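Local structure of SusD superfamily protein (Bacteroides fragilis NCTC 9343, 3NQP) at residues Q253-K258 with D376-R381; K404-V409 with Y423-T428. The protein probably binds glycans at the outer membrane, as in other SusD-family lipoproteins, which hand sugars to a partner transporter for uptake. One frame throughout, in Å; residues are numbered along the deposited sequence.

Contact 1: Q253-K258 with D376-R381; sequences QVFNAK and DYIFYR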
loop_
_atom_site.group_PDB
_atom_site.type_symbol
_atom_site.label_atom_id
_atom_site.label_comp_id
_atom_site.label_asym_id
_atom_site.label_seq_id
_atom_site.Cartn_x
_atom_site.Cartn_y
_atom_site.Cartn_z
ATOM N N GLN A 253 -10.026 -15.380 -2.438
ATOM C CA GLN A 253 -10.542 -15.097 -3.786
ATOM C C GLN A 253 -10.293 -13.655 -4.148
ATOM O O GLN A 253 -10.407 -13.280 -5.332
ATOM C CB GLN A 253 -12.053 -15.373 -3.850
ATOM C CG GLN A 253 -12.412 -16.868 -3.931
ATOM C CD GLN A 253 -12.085 -17.418 -5.301
ATOM O OE1 GLN A 253 -10.949 -17.729 -5.586
ATOM N NE2 GLN A 253 -13.092 -17.498 -6.167
ATOM N N VAL A 254 -10.054 -12.819 -3.130
ATOM C CA VAL A 254 -9.787 -11.416 -3.401
ATOM C C VAL A 254 -8.546 -11.321 -4.295
ATOM O O VAL A 254 -8.519 -10.509 -5.216
ATOM C CB VAL A 254 -9.686 -10.570 -2.098
ATOM C CG1 VAL A 254 -9.138 -9.148 -2.420
ATOM C CG2 VAL A 254 -11.082 -10.540 -1.371
ATOM N N PHE A 255 -7.537 -12.163 -4.032
ATOM C CA PHE A 255 -6.182 -12.031 -4.630
ATOM C C PHE A 255 -5.956 -13.005 -5.740
ATOM O O PHE A 255 -5.001 -12.858 -6.491
ATOM C CB PHE A 255 -5.114 -12.224 -3.550
ATOM C CG PHE A 255 -5.403 -11.395 -2.370
ATOM C CD1 PHE A 255 -5.044 -10.070 -2.371
ATOM C CD2 PHE A 255 -6.138 -11.896 -1.296
ATOM C CE1 PHE A 255 -5.380 -9.240 -1.291
ATOM C CE2 PHE A 255 -6.478 -11.097 -0.237
ATOM C CZ PHE A 255 -6.080 -9.730 -0.237
ATOM N N ASN A 256 -6.851 -13.992 -5.824
ATOM C CA ASN A 256 -6.689 -15.109 -6.744
ATOM C C ASN A 256 -6.491 -14.584 -8.167
ATOM O O ASN A 256 -7.304 -13.790 -8.687
ATOM C CB ASN A 256 -7.912 -16.007 -6.616
ATOM C CG ASN A 256 -7.905 -17.192 -7.578
ATOM O OD1 ASN A 256 -7.120 -17.267 -8.527
ATOM N ND2 ASN A 256 -8.842 -18.102 -7.355
ATOM N N ALA A 257 -5.399 -15.018 -8.796
ATOM C CA ALA A 257 -5.018 -14.506 -10.116
ATOM C C ALA A 257 -6.008 -14.962 -11.201
ATOM O O ALA A 257 -5.982 -14.457 -12.324
ATOM C CB ALA A 257 -3.552 -14.903 -10.451
ATOM N N LYS A 258 -6.876 -15.916 -10.869
ATOM C CA LYS A 258 -7.942 -16.337 -11.785
ATOM C C LYS A 258 -9.293 -15.675 -11.430
ATOM O O LYS A 258 -10.304 -15.962 -12.043
ATOM C CB LYS A 258 -8.048 -17.875 -11.816
ATOM C CG LYS A 258 -6.747 -18.581 -12.199
ATOM C CD LYS A 258 -6.546 -18.666 -13.704
ATOM C CE LYS A 258 -5.358 -19.575 -14.095
ATOM N NZ LYS A 258 -5.290 -20.884 -13.328
ATOM N N ASP A 376 -2.121 -9.461 -9.238
ATOM C CA ASP A 376 -2.245 -8.010 -9.463
ATOM C C ASP A 376 -1.907 -7.278 -8.173
ATOM O O ASP A 376 -2.104 -7.819 -7.065
ATOM C CB ASP A 376 -3.676 -7.630 -9.866
ATOM C CG ASP A 376 -3.988 -7.883 -11.358
ATOM O OD1 ASP A 376 -3.094 -8.359 -12.104
ATOM O OD2 ASP A 376 -5.165 -7.593 -11.755
ATOM N N TYR A 377 -1.368 -6.063 -8.296
ATOM C CA TYR A 377 -1.083 -5.252 -7.096
ATOM C C TYR A 377 -2.289 -4.342 -6.774
ATOM O O TYR A 377 -2.498 -3.313 -7.433
ATOM C CB TYR A 377 0.243 -4.459 -7.292
ATOM C CG TYR A 377 1.437 -5.076 -6.590
ATOM C CD1 TYR A 377 1.740 -6.427 -6.732
ATOM C CD2 TYR A 377 2.213 -4.340 -5.710
ATOM C CE1 TYR A 377 2.804 -6.985 -6.069
ATOM C CE2 TYR A 377 3.250 -4.911 -5.020
ATOM C CZ TYR A 377 3.550 -6.214 -5.190
ATOM O OH TYR A 377 4.575 -6.755 -4.456
ATOM N N ILE A 378 -3.092 -4.729 -5.782
ATOM C CA ILE A 378 -4.333 -3.983 -5.462
ATOM C C ILE A 378 -3.911 -2.770 -4.675
ATOM O O ILE A 378 -3.181 -2.925 -3.688
ATOM C CB ILE A 378 -5.297 -4.833 -4.587
ATOM C CG1 ILE A 378 -5.626 -6.134 -5.326
ATOM C CG2 ILE A 378 -6.533 -3.967 -4.163
ATOM C CD1 ILE A 378 -6.365 -7.217 -4.549
ATOM N N PHE A 379 -4.305 -1.578 -5.133
ATOM C CA PHE A 379 -4.070 -0.341 -4.421
ATOM C C PHE A 379 -5.267 0.029 -3.543
ATOM O O PHE A 379 -5.067 0.466 -2.430
ATOM C CB PHE A 379 -3.787 0.811 -5.401
ATOM C CG PHE A 379 -2.423 0.783 -6.014
ATOM C CD1 PHE A 379 -1.510 -0.224 -5.752
ATOM C CD2 PHE A 379 -2.074 1.782 -6.895
ATOM C CE1 PHE A 379 -0.241 -0.194 -6.334
ATOM C CE2 PHE A 379 -0.817 1.822 -7.468
ATOM C CZ PHE A 379 0.094 0.851 -7.198
ATOM N N TYR A 380 -6.497 -0.131 -4.039
ATOM C CA TYR A 380 -7.692 0.115 -3.217
ATOM C C TYR A 380 -8.673 -1.036 -3.377
ATOM O O TYR A 380 -8.987 -1.381 -4.510
ATOM C CB TYR A 380 -8.413 1.377 -3.625
ATOM C CG TYR A 380 -7.599 2.609 -3.505
ATOM C CD1 TYR A 380 -7.209 3.072 -2.239
ATOM C CD2 TYR A 380 -7.167 3.305 -4.621
ATOM C CE1 TYR A 380 -6.471 4.181 -2.082
ATOM C CE2 TYR A 380 -6.391 4.473 -4.465
ATOM C CZ TYR A 380 -6.040 4.894 -3.186
ATOM O OH TYR A 380 -5.291 6.036 -2.953
ATOM N N ARG A 381 -9.133 -1.600 -2.258
ATOM C CA ARG A 381 -10.281 -2.535 -2.265
ATOM C C ARG A 381 -11.232 -2.227 -1.077
ATOM O O ARG A 381 -10.914 -1.413 -0.201
ATOM C CB ARG A 381 -9.780 -3.970 -2.263
ATOM C CG ARG A 381 -8.890 -4.329 -1.153
ATOM C CD ARG A 381 -8.521 -5.809 -1.215
ATOM N NE ARG A 381 -7.597 -6.165 -0.152
ATOM C CZ ARG A 381 -7.922 -6.683 1.044
ATOM N NH1 ARG A 381 -9.170 -6.941 1.409
ATOM N NH2 ARG A 381 -6.961 -6.948 1.902
HETATM O O HOH W 1 -4.369 -11.386 -8.772
#
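R381, which meets F255 across the contact, has NH1 gripped by salt bridges to both E264 and E445, and NH2 by one to E449. These partners fix the rotation of the buried group and probably more than offset its positive charge. F255 meets one face of it with the rim of its ring: CZ stands 3.4 Å above the guanidinium plane, offset from the middle. The two planes are 83° apart, and R381 NH2 sits at the ring edge, 3.6 Å from F255 CZ. The cation therefore does not stack on the pi face. With CG1 anti to the backbone N (chi1 169°), V254 puts this methyl over the centre of one face of the F255 ring and 3.6 Å from R381 CD. I378 completes the apolar cluster with its tip, CD1, which lies 3.8 Å from F255 CD1 and 4.0 Å from V254 CG1. Further along, one water bridges the backbones. It donates to F255 O at 2.8 Å and accepts from D376 N at 3.0 Å. D376 itself forms salt bridges to K260 and R270. Strand 377-381 pairs antiparallel with strand 265-269, with a classic beta bulge where F379 and Y380 face F267. The short helix 251-255 packs against I378 and R381 of this strand, and R381 is the N-cap residue of helix 382-396.

Contact 2: K404-V409 with Y423-T428; sequences KYINLV and YAYPET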
loop_
_atom_site.group_PDB
_atom_site.type_symbol
_atom_site.label_atom_id
_atom_site.label_comp_id
_atom_site.label_asym_id
_atom_site.label_seq_id
_atom_site.Cartn_x
_atom_site.Cartn_y
_atom_site.Cartn_z
ATOM N N LYS A 404 -18.694 -1.259 14.073
ATOM C CA LYS A 404 -19.390 -1.781 12.902
ATOM C C LYS A 404 -18.410 -2.133 11.806
ATOM O O LYS A 404 -18.480 -3.198 11.216
ATOM C CB LYS A 404 -20.427 -0.776 12.380
ATOM C CG LYS A 404 -21.191 -1.153 11.091
ATOM C CD LYS A 404 -22.138 -0.032 10.649
ATOM C CE LYS A 404 -21.368 1.175 10.050
ATOM N NZ LYS A 404 -22.249 2.348 9.782
ATOM N N TYR A 405 -17.550 -1.198 11.465
ATOM C CA TYR A 405 -16.647 -1.416 10.328
ATOM C C TYR A 405 -15.571 -2.478 10.635
ATOM O O TYR A 405 -15.235 -3.285 9.777
ATOM C CB TYR A 405 -15.997 -0.104 9.953
ATOM C CG TYR A 405 -16.928 0.805 9.191
ATOM C CD1 TYR A 405 -17.467 0.405 7.980
ATOM C CD2 TYR A 405 -17.244 2.069 9.649
ATOM C CE1 TYR A 405 -18.301 1.264 7.233
ATOM C CE2 TYR A 405 -18.082 2.923 8.904
ATOM C CZ TYR A 405 -18.601 2.505 7.701
ATOM O OH TYR A 405 -19.440 3.343 6.972
ATOM N N ILE A 406 -15.020 -2.467 11.850
ATOM C CA ILE A 406 -14.093 -3.532 12.265
ATOM C C ILE A 406 -14.748 -4.903 12.178
ATOM O O ILE A 406 -14.151 -5.848 11.681
ATOM C CB ILE A 406 -13.553 -3.330 13.694
ATOM C CG1 ILE A 406 -12.612 -2.121 13.746
ATOM C CG2 ILE A 406 -12.809 -4.604 14.194
ATOM C CD1 ILE A 406 -12.266 -1.673 15.220
ATOM N N ASN A 407 -15.968 -5.015 12.662
ATOM C CA ASN A 407 -16.654 -6.301 12.648
ATOM C C ASN A 407 -17.090 -6.773 11.260
ATOM O O ASN A 407 -17.164 -7.981 11.021
ATOM C CB ASN A 407 -17.820 -6.305 13.631
ATOM C CG ASN A 407 -17.354 -6.331 15.087
ATOM O OD1 ASN A 407 -16.398 -7.047 15.432
ATOM N ND2 ASN A 407 -18.033 -5.555 15.955
ATOM N N LEU A 408 -17.388 -5.854 10.349
ATOM C CA LEU A 408 -17.612 -6.234 8.969
ATOM C C LEU A 408 -16.372 -6.977 8.427
ATOM O O LEU A 408 -16.493 -8.048 7.858
ATOM C CB LEU A 408 -17.860 -5.006 8.083
ATOM C CG LEU A 408 -19.300 -4.519 8.019
ATOM C CD1 LEU A 408 -19.364 -3.119 7.328
ATOM C CD2 LEU A 408 -20.223 -5.558 7.342
ATOM N N VAL A 409 -15.185 -6.401 8.634
ATOM C CA VAL A 409 -13.941 -7.036 8.162
ATOM C C VAL A 409 -13.642 -8.331 8.901
ATOM O O VAL A 409 -13.328 -9.343 8.249
ATOM C CB VAL A 409 -12.768 -6.056 8.250
ATOM C CG1 VAL A 409 -11.478 -6.731 7.801
ATOM C CG2 VAL A 409 -13.128 -4.765 7.441
ATOM N N TYR A 423 -14.770 -13.385 18.901
ATOM C CA TYR A 423 -14.032 -12.588 17.890
ATOM C C TYR A 423 -14.558 -11.191 17.609
ATOM O O TYR A 423 -13.868 -10.394 16.968
ATOM C CB TYR A 423 -13.933 -13.405 16.580
ATOM C CG TYR A 423 -13.304 -14.778 16.782
ATOM C CD1 TYR A 423 -12.142 -14.921 17.517
ATOM C CD2 TYR A 423 -13.872 -15.910 16.243
ATOM C CE1 TYR A 423 -11.566 -16.125 17.699
ATOM C CE2 TYR A 423 -13.292 -17.163 16.425
ATOM C CZ TYR A 423 -12.157 -17.276 17.161
ATOM O OH TYR A 423 -11.583 -18.523 17.404
ATOM N N ALA A 424 -15.746 -10.842 18.097
ATOM C CA ALA A 424 -16.344 -9.545 17.747
ATOM C C ALA A 424 -15.689 -8.452 18.582
ATOM O O ALA A 424 -15.356 -8.683 19.726
ATOM C CB ALA A 424 -17.851 -9.549 17.986
ATOM N N TYR A 425 -15.498 -7.276 18.000
ATOM C CA TYR A 425 -14.996 -6.115 18.737
ATOM C C TYR A 425 -16.133 -5.406 19.492
ATOM O O TYR A 425 -17.099 -4.952 18.872
ATOM C CB TYR A 425 -14.334 -5.145 17.750
ATOM C CG TYR A 425 -13.713 -3.924 18.420
ATOM C CD1 TYR A 425 -12.520 -4.025 19.159
ATOM C CD2 TYR A 425 -14.319 -2.682 18.311
ATOM C CE1 TYR A 425 -11.968 -2.897 19.783
ATOM C CE2 TYR A 425 -13.788 -1.563 18.929
ATOM C CZ TYR A 425 -12.627 -1.671 19.673
ATOM O OH TYR A 425 -12.110 -0.536 20.269
ATOM N N PRO A 426 -16.029 -5.291 20.826
ATOM C CA PRO A 426 -17.130 -4.624 21.526
ATOM C C PRO A 426 -16.884 -3.142 21.461
ATOM O O PRO A 426 -15.722 -2.715 21.497
ATOM C CB PRO A 426 -17.008 -5.146 22.974
ATOM C CG PRO A 426 -15.520 -5.472 23.158
ATOM C CD PRO A 426 -14.963 -5.748 21.758
ATOM N N GLU A 427 -17.950 -2.356 21.353
ATOM C CA GLU A 427 -17.778 -0.932 21.197
ATOM C C GLU A 427 -17.208 -0.327 22.474
ATOM O O GLU A 427 -17.393 -0.873 23.569
ATOM C CB GLU A 427 -19.099 -0.267 20.762
ATOM C CG GLU A 427 -20.029 0.263 21.837
ATOM C CD GLU A 427 -21.160 1.109 21.220
ATOM O OE1 GLU A 427 -21.961 0.503 20.516
ATOM O OE2 GLU A 427 -21.223 2.354 21.418
ATOM N N THR A 428 -16.499 0.789 22.335
ATOM C CA THR A 428 -15.897 1.439 23.493
ATOM C C THR A 428 -15.706 2.898 23.222
ATOM O O THR A 428 -15.495 3.309 22.071
ATOM C CB THR A 428 -14.548 0.835 23.908
ATOM O OG1 THR A 428 -14.046 1.584 25.032
ATOM C CG2 THR A 428 -13.518 0.856 22.738
#
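N407 presents its flat amide to the backbone of Y425, and I406, one residue earlier on the helix, presents a methyl to the ring of the same tyrosine. The amide makes two hydrogen bonds to one residue. OD1 accepts from Y425 N at 2.7 Å, with the donor in the carbonyl plane and on a lone pair. ND2 gives a hydrogen to Y425 O at 3.1 Å, and this oxygen too is used on a lone pair. Both bonds are nearly straight, with N-H...O angles of 168° and 164°. Y425 O lies close to the amide plane of N407, so the pair of bonds sets the rotation of that amide. N407 CG lies beside its backbone N and anti to its carbonyl carbon (chi1 -72°), which starts the side chain toward the loop. OD1 also rests against A424, 3.4 Å from its CA. I406 comes over one face of the Y425 ring. Its CD1 is 4.1 Å from the ring centroid, a CH-pi contact offset toward the rim on the CD2 and CE2 side. The other branch, I406 CG2, touches Y425 CB at 3.9 Å. The tyrosine OH is bonded to N434, and its side chain also touches A437, so it reaches helix 431-445. Y423 O, two residues earlier, accepts a hydrogen bond from R410, on the same helix as N407. The amide bonds both N and O of one residue, as the partner residue does in a hydrogen-bonded pair of antiparallel strands. Here it ties the extended linker to helix 399-414, while the tyrosine side chain ties it to helix 431-445, in the alpha-helical SusD fold.

In the fold
Contact 1 is core: all its touching residues are buried, and its centre is about 12 Å from the chain centre. Contact 2 lies further out, about 23 Å from that centre, and is only partly buried. Their centres are about 24 Å apart and they do not touch. In contact 1 apolar packing joins the segments directly, helped by one bridging water, and the buried charge is met by glutamates from elsewhere. In contact 2 direct side-chain to backbone bonds hold a loop on a helix. Helix 431-445 serves both: E445 reaches R381, and N434 and A437 meet the 404-409 with 423-428 pairing.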